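Local coordinates for enoyl-[acyl-carrier-protein] reductase [FMN] (Thermotoga maritima, PDB 5GVJ), which probably catalyses the NADH-dependent reduction of enoyl-[acyl-carrier-protein] in fatty-acid synthesis, as an FMN-dependent enzyme with a TIM-barrel fold, at residues Ala133-Glu139 with Ile165-Ala170. The protein carries 1 engineered substitution. Coordinates in Å, arbitrary orientation, origin at the centre of the assembly. Residues are numbered along the deposited sequence.
Sequences ADAVIAE and IPVIAA
Four backbone hydrogen bonds join Val136-Glu139 to Pro166-Ala170, Pro166 lying just ahead of strand 167-170, as adjacent parallel β-strands. Val136 N donates to Pro166 O (3.1 Å) and Val136 O accepts from Ile168 N (2.7 Å); Ala138 repeats the pattern two residues on, its N reaching Ile168 O (2.7 Å) and its O receiving Ala170 N (3.0 Å). Val136 thus pairs with Val167, Ile137 with Ile168, Ala138 with Ala169 and Glu139 with Ala170, at CA-CA separations of 4.4 to 5.2 Å. Both strands are extended, and their axes approach to 4.5 Å with a twist of -30°. CA-H...O contacts from Ile137 CA to Ile168 O (3.2 Å) and Glu139 CA to Ala170 O (3.3 Å) supplement the ladder.

Ile137, Glu139, Ile168 and Ala170 share one face, where Ile137 CG2 meets Ala170 CB at 3.6 Å and Ile137 also touches Gln191 of strand 189-191, which lies beyond 167-170. On the other face, Val136 CG2 packs on Val167 CG2 (3.9 Å) and Ala138 CB on Val167 CG1 (3.9 Å), covered by Val159 and Leu155 of helix 152-162. Before the strands, Ile165 (chi1 p, chi2 t) extends CD1 to Val136 CG1 (3.6 Å), while Asp134 points away and its OD2 bonds to Val115 N.

Helix 152-162 connects the two strands in a β-α-β crossover and packs outside the sheet, whereas the Ile137 face looks into the barrel. Glu139, an FMN-binding residue, and Gln191, another, place these strand ends at the cofactor site of a TIM barrel, here without bound FMN.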
ATOM      1  N   ALA A 133     -19.423   8.469  13.917  1.00 21.95           N
ATOM      2  CA  ALA A 133     -19.141   8.608  12.494  1.00 16.64           C
ATOM      3  C   ALA A 133     -19.961   7.609  11.681  1.00 15.21           C
ATOM      4  O   ALA A 133     -20.186   6.469  12.104  1.00 19.08           O
ATOM      5  CB  ALA A 133     -17.647   8.429  12.225  1.00 15.32           C
ATOM      6  N   ASP A 134     -20.417   8.050  10.507  1.00 17.56           N
ATOM      7  CA  ASP A 134     -21.183   7.181   9.618  1.00 15.73           C
ATOM      8  C   ASP A 134     -20.286   6.274   8.799  1.00 16.16           C
ATOM      9  O   ASP A 134     -20.711   5.186   8.408  1.00 18.23           O
ATOM     10  CB  ASP A 134     -22.058   8.013   8.679  1.00 17.01           C
ATOM     11  CG  ASP A 134     -23.112   8.804   9.432  1.00 22.80           C
ATOM     12  OD1 ASP A 134     -24.137   8.196   9.810  1.00 23.73           O
ATOM     13  OD2 ASP A 134     -22.904  10.007   9.675  1.00 19.58           O
ATOM     14  N   ALA A 135     -19.066   6.714   8.517  1.00 17.72           N
ATOM     15  CA  ALA A 135     -18.086   5.928   7.782  1.00 17.17           C
ATOM     16  C   ALA A 135     -16.744   6.579   8.054  1.00 14.70           C
ATOM     17  O   ALA A 135     -16.678   7.642   8.666  1.00 15.89           O
ATOM     18  CB  ALA A 135     -18.399   5.889   6.277  1.00 15.94           C
ATOM     19  N   VAL A 136     -15.667   5.936   7.605  1.00 14.82           N
ATOM     20  CA  VAL A 136     -14.338   6.512   7.763  1.00 11.45           C
ATOM     21  C   VAL A 136     -13.564   6.333   6.477  1.00 14.08           C
ATOM     22  O   VAL A 136     -13.725   5.333   5.769  1.00 15.87           O
ATOM     23  CB  VAL A 136     -13.546   5.905   8.944  1.00 13.81           C
ATOM     24  CG1 VAL A 136     -14.265   6.167  10.240  1.00 17.91           C
ATOM     25  CG2 VAL A 136     -13.322   4.421   8.726  1.00 15.82           C
ATOM     26  N   ILE A 137     -12.743   7.324   6.172  1.00 13.59           N
ATOM     27  CA  ILE A 137     -11.787   7.249   5.085  1.00 14.77           C
ATOM     28  C   ILE A 137     -10.461   6.846   5.709  1.00 17.91           C
ATOM     29  O   ILE A 137      -9.952   7.532   6.607  1.00 17.42           O
ATOM     30  CB  ILE A 137     -11.678   8.587   4.337  1.00 16.82           C
ATOM     31  CG1 ILE A 137     -12.998   8.922   3.617  1.00 14.22           C
ATOM     32  CG2 ILE A 137     -10.539   8.532   3.313  1.00 13.70           C
ATOM     33  CD1 ILE A 137     -13.211  10.415   3.365  1.00 18.68           C
ATOM     34  N   ALA A 138      -9.927   5.709   5.279  1.00 12.37           N
ATOM     35  CA  ALA A 138      -8.629   5.244   5.739  1.00 15.04           C
ATOM     36  C   ALA A 138      -7.636   5.676   4.676  1.00 15.96           C
ATOM     37  O   ALA A 138      -7.650   5.155   3.562  1.00 15.57           O
ATOM     38  CB  ALA A 138      -8.630   3.731   5.942  1.00 13.61           C
ATOM     39  N   GLU A 139      -6.808   6.655   4.996  1.00 15.94           N
ATOM     40  CA  GLU A 139      -5.954   7.282   3.993  1.00 15.99           C
ATOM     41  C   GLU A 139      -4.512   6.837   4.191  1.00 16.09           C
ATOM     42  O   GLU A 139      -3.865   7.240   5.164  1.00 16.65           O
ATOM     43  CB  GLU A 139      -6.067   8.803   4.066  1.00 16.14           C
ATOM     44  CG  GLU A 139      -5.186   9.504   3.052  1.00 17.63           C
ATOM     45  CD  GLU A 139      -5.406  11.003   3.050  1.00 26.04           C
ATOM     46  OE1 GLU A 139      -4.754  11.712   3.842  1.00 28.69           O
ATOM     47  OE2 GLU A 139      -6.248  11.460   2.262  1.00 31.84           O
ATOM     48  N   ILE A 165     -18.695   0.221  10.837  1.00 16.39           N
ATOM     49  CA  ILE A 165     -19.152   1.217   9.861  1.00 16.77           C
ATOM     50  C   ILE A 165     -18.344   1.029   8.582  1.00 17.53           C
ATOM     51  O   ILE A 165     -17.251   0.452   8.636  1.00 17.13           O
ATOM     52  CB  ILE A 165     -19.012   2.652  10.393  1.00 15.09           C
ATOM     53  CG1 ILE A 165     -17.574   2.933  10.836  1.00 16.47           C
ATOM     54  CG2 ILE A 165     -19.976   2.897  11.547  1.00 19.52           C
ATOM     55  CD1 ILE A 165     -17.303   4.396  11.137  1.00 16.89           C
ATOM     56  N   PRO A 166     -18.829   1.487   7.426  1.00 18.53           N
ATOM     57  CA  PRO A 166     -18.071   1.295   6.183  1.00 17.83           C
ATOM     58  C   PRO A 166     -16.763   2.062   6.192  1.00 17.83           C
ATOM     59  O   PRO A 166     -16.655   3.147   6.767  1.00 15.29           O
ATOM     60  CB  PRO A 166     -19.011   1.839   5.101  1.00 18.12           C
ATOM     61  CG  PRO A 166     -20.373   1.731   5.699  1.00 19.08           C
ATOM     62  CD  PRO A 166     -20.173   2.032   7.169  1.00 15.93           C
ATOM     63  N   VAL A 167     -15.767   1.482   5.517  1.00 13.61           N
ATOM     64  CA  VAL A 167     -14.451   2.083   5.355  1.00 12.34           C
ATOM     65  C   VAL A 167     -14.279   2.479   3.895  1.00 15.71           C
ATOM     66  O   VAL A 167     -14.635   1.716   2.986  1.00 16.93           O
ATOM     67  CB  VAL A 167     -13.338   1.110   5.799  1.00 13.26           C
ATOM     68  CG1 VAL A 167     -11.959   1.680   5.471  1.00 14.41           C
ATOM     69  CG2 VAL A 167     -13.455   0.839   7.307  1.00 16.05           C
ATOM     70  N   ILE A 168     -13.743   3.673   3.671  1.00 13.27           N
ATOM     71  CA  ILE A 168     -13.426   4.164   2.338  1.00 16.50           C
ATOM     72  C   ILE A 168     -11.910   4.252   2.238  1.00 15.82           C
ATOM     73  O   ILE A 168     -11.260   4.840   3.111  1.00 15.74           O
ATOM     74  CB  ILE A 168     -14.099   5.522   2.070  1.00 12.45           C
ATOM     75  CG1 ILE A 168     -15.612   5.398   2.287  1.00 13.05           C
ATOM     76  CG2 ILE A 168     -13.793   6.014   0.665  1.00 13.01           C
ATOM     77  CD1 ILE A 168     -16.373   6.719   2.203  1.00 12.46           C
ATOM     78  N   ALA A 169     -11.344   3.631   1.204  1.00 14.39           N
ATOM     79  CA  ALA A 169      -9.896   3.591   1.033  1.00 16.27           C
ATOM     80  C   ALA A 169      -9.442   4.801   0.226  1.00 14.14           C
ATOM     81  O   ALA A 169     -10.056   5.129  -0.789  1.00 16.45           O
ATOM     82  CB  ALA A 169      -9.474   2.310   0.323  1.00 12.79           C
ATOM     83  N   ALA A 170      -8.374   5.460   0.687  1.00 13.58           N
ATOM     84  CA  ALA A 170      -7.778   6.589  -0.018  1.00 15.78           C
ATOM     85  C   ALA A 170      -6.262   6.447  -0.019  1.00 18.35           C
ATOM     86  O   ALA A 170      -5.676   5.995   0.966  1.00 15.43           O
ATOM     87  CB  ALA A 170      -8.163   7.927   0.620  1.00 14.52           C
TER